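Local coordinates for protein virulence factor (Pectobacterium carotovorum, PDB 2W3Y) that is an S-palmitoylated virulence factor of a Drosophila pathogen that binds to lipid vesicles, probably acting at membranes of the insect host, at residues M67-A72 with F246-E251; Q8-Y13 with N99-A104. One frame throughout, in Å; residues are numbered along the deposited sequence.

Interaction 1: residues M67-A72 with F246-E251; sequences MERFVA and FLDKYE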
loop_
_atom_site.group_PDB
_atom_site.type_symbol
_atom_site.label_atom_id
_atom_site.label_comp_id
_atom_site.label_asym_id
_atom_site.label_seq_id
_atom_site.Cartn_x
_atom_site.Cartn_y
_atom_site.Cartn_z
ATOM N N MET A 67 7.942 -4.752 5.513
ATOM C CA MET A 67 7.212 -3.898 4.575
ATOM C C MET A 67 6.324 -2.868 5.293
ATOM O O MET A 67 6.263 -1.707 4.864
ATOM C CB MET A 67 6.418 -4.740 3.567
ATOM C CG MET A 67 7.261 -5.438 2.481
ATOM S SD MET A 67 8.339 -4.401 1.438
ATOM C CE MET A 67 9.874 -4.307 2.337
ATOM N N GLU A 68 5.656 -3.279 6.385
ATOM C CA GLU A 68 4.845 -2.333 7.188
ATOM C C GLU A 68 5.722 -1.204 7.771
ATOM O O GLU A 68 5.296 -0.042 7.868
ATOM C CB GLU A 68 4.048 -3.041 8.292
ATOM C CG GLU A 68 2.981 -4.023 7.759
ATOM C CD GLU A 68 1.862 -4.368 8.755
ATOM O OE1 GLU A 68 1.863 -3.891 9.921
ATOM O OE2 GLU A 68 0.939 -5.122 8.350
ATOM N N ARG A 69 6.953 -1.554 8.133
ATOM C CA ARG A 69 7.913 -0.579 8.636
ATOM C C ARG A 69 8.371 0.396 7.549
ATOM O O ARG A 69 8.485 1.597 7.813
ATOM C CB ARG A 69 9.116 -1.281 9.270
ATOM C CG ARG A 69 8.766 -1.992 10.589
ATOM C CD ARG A 69 9.989 -2.680 11.180
ATOM N NE ARG A 69 10.806 -1.706 11.906
ATOM C CZ ARG A 69 12.006 -1.942 12.434
ATOM N NH1 ARG A 69 12.576 -3.140 12.324
ATOM N NH2 ARG A 69 12.637 -0.965 13.078
ATOM N N PHE A 70 8.625 -0.126 6.348
ATOM C CA PHE A 70 8.948 0.700 5.172
ATOM C C PHE A 70 7.796 1.646 4.796
ATOM O O PHE A 70 8.020 2.827 4.497
ATOM C CB PHE A 70 9.351 -0.171 3.977
ATOM C CG PHE A 70 10.844 -0.464 3.893
ATOM C CD1 PHE A 70 11.762 0.562 3.660
ATOM C CD2 PHE A 70 11.317 -1.775 4.023
ATOM C CE1 PHE A 70 13.132 0.293 3.571
ATOM C CE2 PHE A 70 12.682 -2.068 3.942
ATOM C CZ PHE A 70 13.596 -1.039 3.718
ATOM N N VAL A 71 6.565 1.132 4.836
ATOM C CA VAL A 71 5.379 1.966 4.583
ATOM C C VAL A 71 5.267 3.117 5.590
ATOM O O VAL A 71 5.053 4.274 5.180
ATOM C CB VAL A 71 4.039 1.105 4.485
ATOM C CG1 VAL A 71 2.790 2.014 4.419
ATOM C CG2 VAL A 71 4.092 0.176 3.274
ATOM N N ALA A 72 5.442 2.820 6.887
ATOM C CA ALA A 72 5.402 3.849 7.942
ATOM C C ALA A 72 6.585 4.851 7.832
ATOM O O ALA A 72 6.399 6.051 8.051
ATOM C CB ALA A 72 5.367 3.213 9.353
ATOM N N PHE A 246 18.591 1.589 9.190
ATOM C CA PHE A 246 17.791 2.627 8.538
ATOM C C PHE A 246 16.360 2.623 9.089
ATOM O O PHE A 246 15.828 3.667 9.478
ATOM C CB PHE A 246 17.793 2.400 7.026
ATOM C CG PHE A 246 16.893 3.336 6.269
ATOM C CD1 PHE A 246 17.359 4.577 5.842
ATOM C CD2 PHE A 246 15.580 2.965 5.966
ATOM C CE1 PHE A 246 16.538 5.456 5.146
ATOM C CE2 PHE A 246 14.748 3.839 5.266
ATOM C CZ PHE A 246 15.228 5.090 4.866
ATOM N N LEU A 247 15.747 1.444 9.114
ATOM C CA LEU A 247 14.392 1.290 9.658
ATOM C C LEU A 247 14.280 1.727 11.134
ATOM O O LEU A 247 13.318 2.396 11.518
ATOM C CB LEU A 247 13.877 -0.140 9.451
ATOM C CG LEU A 247 13.584 -0.614 8.018
ATOM C CD1 LEU A 247 12.928 -1.965 8.070
ATOM C CD2 LEU A 247 12.699 0.370 7.231
ATOM N N ASP A 248 15.287 1.381 11.939
ATOM C CA ASP A 248 15.366 1.815 13.337
ATOM C C ASP A 248 15.489 3.338 13.505
ATOM O O ASP A 248 14.859 3.925 14.384
ATOM C CB ASP A 248 16.510 1.071 14.063
ATOM C CG ASP A 248 16.115 -0.335 14.491
ATOM O OD1 ASP A 248 14.895 -0.641 14.493
ATOM O OD2 ASP A 248 17.012 -1.142 14.845
ATOM N N LYS A 249 16.266 3.978 12.637
ATOM C CA LYS A 249 16.507 5.416 12.729
ATOM C C LYS A 249 15.299 6.301 12.339
ATOM O O LYS A 249 15.066 7.363 12.931
ATOM C CB LYS A 249 17.741 5.782 11.885
ATOM C CG LYS A 249 18.287 7.188 12.133
ATOM C CD LYS A 249 19.631 7.414 11.426
ATOM C CE LYS A 249 20.001 8.893 11.369
ATOM N NZ LYS A 249 21.162 9.151 10.435
ATOM N N TYR A 250 14.534 5.858 11.347
ATOM C CA TYR A 250 13.505 6.703 10.754
ATOM C C TYR A 250 12.093 6.172 10.980
ATOM O O TYR A 250 11.141 6.609 10.315
ATOM C CB TYR A 250 13.809 6.912 9.272
ATOM C CG TYR A 250 15.134 7.638 9.047
ATOM C CD1 TYR A 250 15.281 8.975 9.420
ATOM C CD2 TYR A 250 16.229 6.985 8.481
ATOM C CE1 TYR A 250 16.482 9.654 9.233
ATOM C CE2 TYR A 250 17.449 7.658 8.286
ATOM C CZ TYR A 250 17.561 8.988 8.668
ATOM O OH TYR A 250 18.735 9.679 8.489
ATOM N N GLU A 251 11.973 5.261 11.949
ATOM C CA GLU A 251 10.721 4.559 12.285
ATOM C C GLU A 251 9.500 5.474 12.427
ATOM O O GLU A 251 9.521 6.425 13.188
ATOM C CB GLU A 251 10.892 3.743 13.579
ATOM C CG GLU A 251 9.699 2.821 13.872
ATOM C CD GLU A 251 9.853 2.001 15.146
ATOM O OE1 GLU A 251 8.799 1.636 15.728
ATOM O OE2 GLU A 251 11.011 1.723 15.562
HETATM O O HOH W 1 10.997 1.323 11.090
#
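Arg-69 and Leu-247 mark the closest backbone approach, their CA atoms 6.8 Å apart, where helix segment 67-72 passes segment 246-251 of helix 237-250; the two axes come within 10.1 Å and their directions differ by 43°. Leu-247 meets both Phe-70 and Arg-69. Its CD2 methyl sits squarely over the centre of the Phe-70 ring, 3.6 Å from the ring centroid, a CH-pi contact, the two side chains crossing at about a right angle. Phe-246 closes the apolar side more loosely, its CE2 4.2 Å from CE1 of Phe-70. On the polar side the Arg-69 chain bends at chi3 (81°), which places NE; the guanidinium beyond it has Leu-247 CB over one face. From there NH2 gives a salt bridge to OD1 of Asp-248 at 2.7 Å, with an N-H...O angle of 151°; the oxygen lies in the guanidinium plane, while NH2 reaches it on the anti side of the carboxylate and tilted out of the carboxylate plane. OE2 of Glu-251 adds a second negative charge 4.0 Å from the same NH2, beyond salt-bridge range, and probably favours the arginine's positive charge. A water donates to Leu-247 O and weakly accepts from Arg-69 NE. Phe-105 and Phe-106 pack on Phe-70, and Phe-105 also meets Phe-246. This is helix-helix packing of the Evf fold: a leucine-aromatic core between helices 57-81 and 237-250, bordered by an ion pair.

Interaction 2: residues Q8-Y13 with N99-A104; sequences QDVDLY and NQLIPA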
loop_
_atom_site.group_PDB
_atom_site.type_symbol
_atom_site.label_atom_id
_atom_site.label_comp_id
_atom_site.label_asym_id
_atom_site.label_seq_id
_atom_site.Cartn_x
_atom_site.Cartn_y
_atom_site.Cartn_z
ATOM N N GLN A 8 23.675 4.989 1.622
ATOM C CA GLN A 8 23.816 6.114 2.599
ATOM C C GLN A 8 23.337 7.463 2.042
ATOM O O GLN A 8 23.123 8.411 2.802
ATOM C CB GLN A 8 25.254 6.213 3.137
ATOM C CG GLN A 8 25.551 5.285 4.346
ATOM C CD GLN A 8 24.854 5.729 5.640
ATOM O OE1 GLN A 8 24.915 6.903 6.028
ATOM N NE2 GLN A 8 24.191 4.784 6.313
ATOM N N ASP A 9 23.156 7.540 0.723
ATOM C CA ASP A 9 22.498 8.700 0.114
ATOM C C ASP A 9 21.006 8.741 0.471
ATOM O O ASP A 9 20.403 9.813 0.519
ATOM C CB ASP A 9 22.735 8.801 -1.412
ATOM C CG ASP A 9 23.031 7.452 -2.077
ATOM O OD1 ASP A 9 23.193 7.443 -3.319
ATOM O OD2 ASP A 9 23.112 6.412 -1.379
ATOM N N VAL A 10 20.427 7.569 0.735
ATOM C CA VAL A 10 19.071 7.476 1.278
ATOM C C VAL A 10 19.030 7.973 2.724
ATOM O O VAL A 10 18.140 8.752 3.088
ATOM C CB VAL A 10 18.530 6.043 1.223
ATOM C CG1 VAL A 10 17.014 6.056 1.124
ATOM C CG2 VAL A 10 19.124 5.323 0.052
ATOM N N ASP A 11 19.993 7.526 3.540
ATOM C CA ASP A 11 20.151 8.030 4.915
ATOM C C ASP A 11 20.239 9.563 4.986
ATOM O O ASP A 11 19.562 10.190 5.812
ATOM C CB ASP A 11 21.346 7.368 5.623
ATOM C CG ASP A 11 21.656 8.002 6.996
ATOM O OD1 ASP A 11 20.744 8.135 7.847
ATOM O OD2 ASP A 11 22.828 8.380 7.223
ATOM N N LEU A 12 21.044 10.162 4.109
ATOM C CA LEU A 12 21.197 11.620 4.066
ATOM C C LEU A 12 19.903 12.337 3.664
ATOM O O LEU A 12 19.579 13.396 4.204
ATOM C CB LEU A 12 22.330 12.018 3.110
ATOM C CG LEU A 12 23.735 11.448 3.355
ATOM C CD1 LEU A 12 24.696 11.842 2.233
ATOM C CD2 LEU A 12 24.276 11.864 4.722
ATOM N N TYR A 13 19.177 11.750 2.710
ATOM C CA TYR A 13 17.895 12.284 2.245
ATOM C C TYR A 13 16.898 12.378 3.403
ATOM O O TYR A 13 16.249 13.414 3.618
ATOM C CB TYR A 13 17.332 11.420 1.096
ATOM C CG TYR A 13 16.004 11.931 0.580
ATOM C CD1 TYR A 13 15.952 12.993 -0.330
ATOM C CD2 TYR A 13 14.796 11.368 1.022
ATOM C CE1 TYR A 13 14.733 13.490 -0.791
ATOM C CE2 TYR A 13 13.578 11.848 0.561
ATOM C CZ TYR A 13 13.555 12.905 -0.345
ATOM O OH TYR A 13 12.350 13.383 -0.800
ATOM N N ASN A 99 10.998 7.208 -4.594
ATOM C CA ASN A 99 12.129 7.202 -5.540
ATOM C C ASN A 99 13.500 7.250 -4.842
ATOM O O ASN A 99 14.530 7.057 -5.474
ATOM C CB ASN A 99 12.019 8.370 -6.530
ATOM C CG ASN A 99 10.975 8.129 -7.623
ATOM O OD1 ASN A 99 10.624 6.987 -7.946
ATOM N ND2 ASN A 99 10.494 9.216 -8.214
ATOM N N GLN A 100 13.496 7.503 -3.539
ATOM C CA GLN A 100 14.705 7.456 -2.729
ATOM C C GLN A 100 14.892 6.079 -2.094
ATOM O O GLN A 100 16.016 5.557 -2.069
ATOM C CB GLN A 100 14.692 8.561 -1.674
ATOM C CG GLN A 100 14.734 9.966 -2.249
ATOM C CD GLN A 100 15.969 10.229 -3.108
ATOM O OE1 GLN A 100 15.853 10.564 -4.286
ATOM N NE2 GLN A 100 17.155 10.078 -2.519
ATOM N N LEU A 101 13.787 5.478 -1.633
ATOM C CA LEU A 101 13.788 4.136 -1.025
ATOM C C LEU A 101 14.079 2.998 -2.008
ATOM O O LEU A 101 14.819 2.063 -1.683
ATOM C CB LEU A 101 12.431 3.848 -0.317
ATOM C CG LEU A 101 12.085 4.684 0.919
ATOM C CD1 LEU A 101 10.642 4.456 1.398
ATOM C CD2 LEU A 101 13.087 4.483 2.068
ATOM N N ILE A 102 13.473 3.074 -3.194
ATOM C CA ILE A 102 13.467 1.976 -4.179
ATOM C C ILE A 102 14.868 1.540 -4.688
ATOM O O ILE A 102 15.194 0.362 -4.625
ATOM C CB ILE A 102 12.443 2.249 -5.361
ATOM C CG1 ILE A 102 10.991 2.381 -4.841
ATOM C CG2 ILE A 102 12.541 1.194 -6.490
ATOM C CD1 ILE A 102 10.487 1.241 -3.997
ATOM N N PRO A 103 15.695 2.485 -5.181
ATOM C CA PRO A 103 17.059 2.130 -5.623
ATOM C C PRO A 103 17.906 1.525 -4.500
ATOM O O PRO A 103 18.739 0.639 -4.746
ATOM C CB PRO A 103 17.645 3.475 -6.048
ATOM C CG PRO A 103 16.481 4.329 -6.347
ATOM C CD PRO A 103 15.426 3.923 -5.376
ATOM N N ALA A 104 17.645 1.972 -3.272
ATOM C CA ALA A 104 18.406 1.572 -2.092
ATOM C C ALA A 104 18.154 0.140 -1.624
ATOM O O ALA A 104 19.102 -0.582 -1.305
ATOM C CB ALA A 104 18.142 2.554 -0.956
#
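Tyr-13 and Gln-100 meet through two side-chain turns: the tyrosine CG stands anti to its backbone N, and the glutamine chain folds at chi2 (-59°), which carries CD round from the line of CB and CG. The result is a methylene set over a ring. CG of Gln-100 lies above the centre of the Tyr-13 ring, 3.4 Å from the centroid and close to the ring normal, a CH-pi contact in which the two side chains cross at about a right angle. CB of Gln-100 reaches over the CD2 side, 3.9 Å from Tyr-13 CD2, while NE2 comes to 3.8 Å from Tyr-13 CG. The amide is tilted 34° from the ring plane, so the two flat groups do not stack parallel; the CG methylene makes the closest approach to the ring. One turn earlier, Val-10 touches the backbone of the other helix with its methyls. Its CG1 rests 3.4 Å from the carbonyl O of Gln-100 and reaches CD2 of Leu-101 at 4.3 Å. Ala-104 also approaches Val-10, but their spacing in the model is doubtful. The helix segments run nearly antiparallel, at 159°, with axes 9.7 Å apart and Val-10 nearest Gln-100. Segment 99-104 is kinked, since N of Gln-100 and of Pro-103 make no bond to the preceding turn. The contact lays the N-terminal helix 9-18 on helix 91-105 and also borders helix 237-250: Tyr-13 continues onto Glu-96 and Val-97 and touches Lys-81 of helix 57-81, and Leu-101 and Ile-102 reach Phe-191 of strand 185-198.

Overall arrangement
Interactions 1 and 2 lie on the same side of the chain's centre, their own centres 13 Å apart, and together involve four helices: 9-18, 57-81, 91-105 and 237-250. Along the chain their segments alternate, in the order 8-13, 67-72, 99-104, 246-251, so that the two pairings cross and tie distant parts of the sequence into one group of packed helices on one side of the mixed sheet. Segment 246-251 joins them directly: Phe-246 packs on Leu-101 and Val-10, while Lys-249 forms a salt bridge with Asp-11 and Tyr-250 probably hydrogen-bonds to the same carboxylate. The N-terminal helix is thereby held against helix 91-105 and helix 237-250.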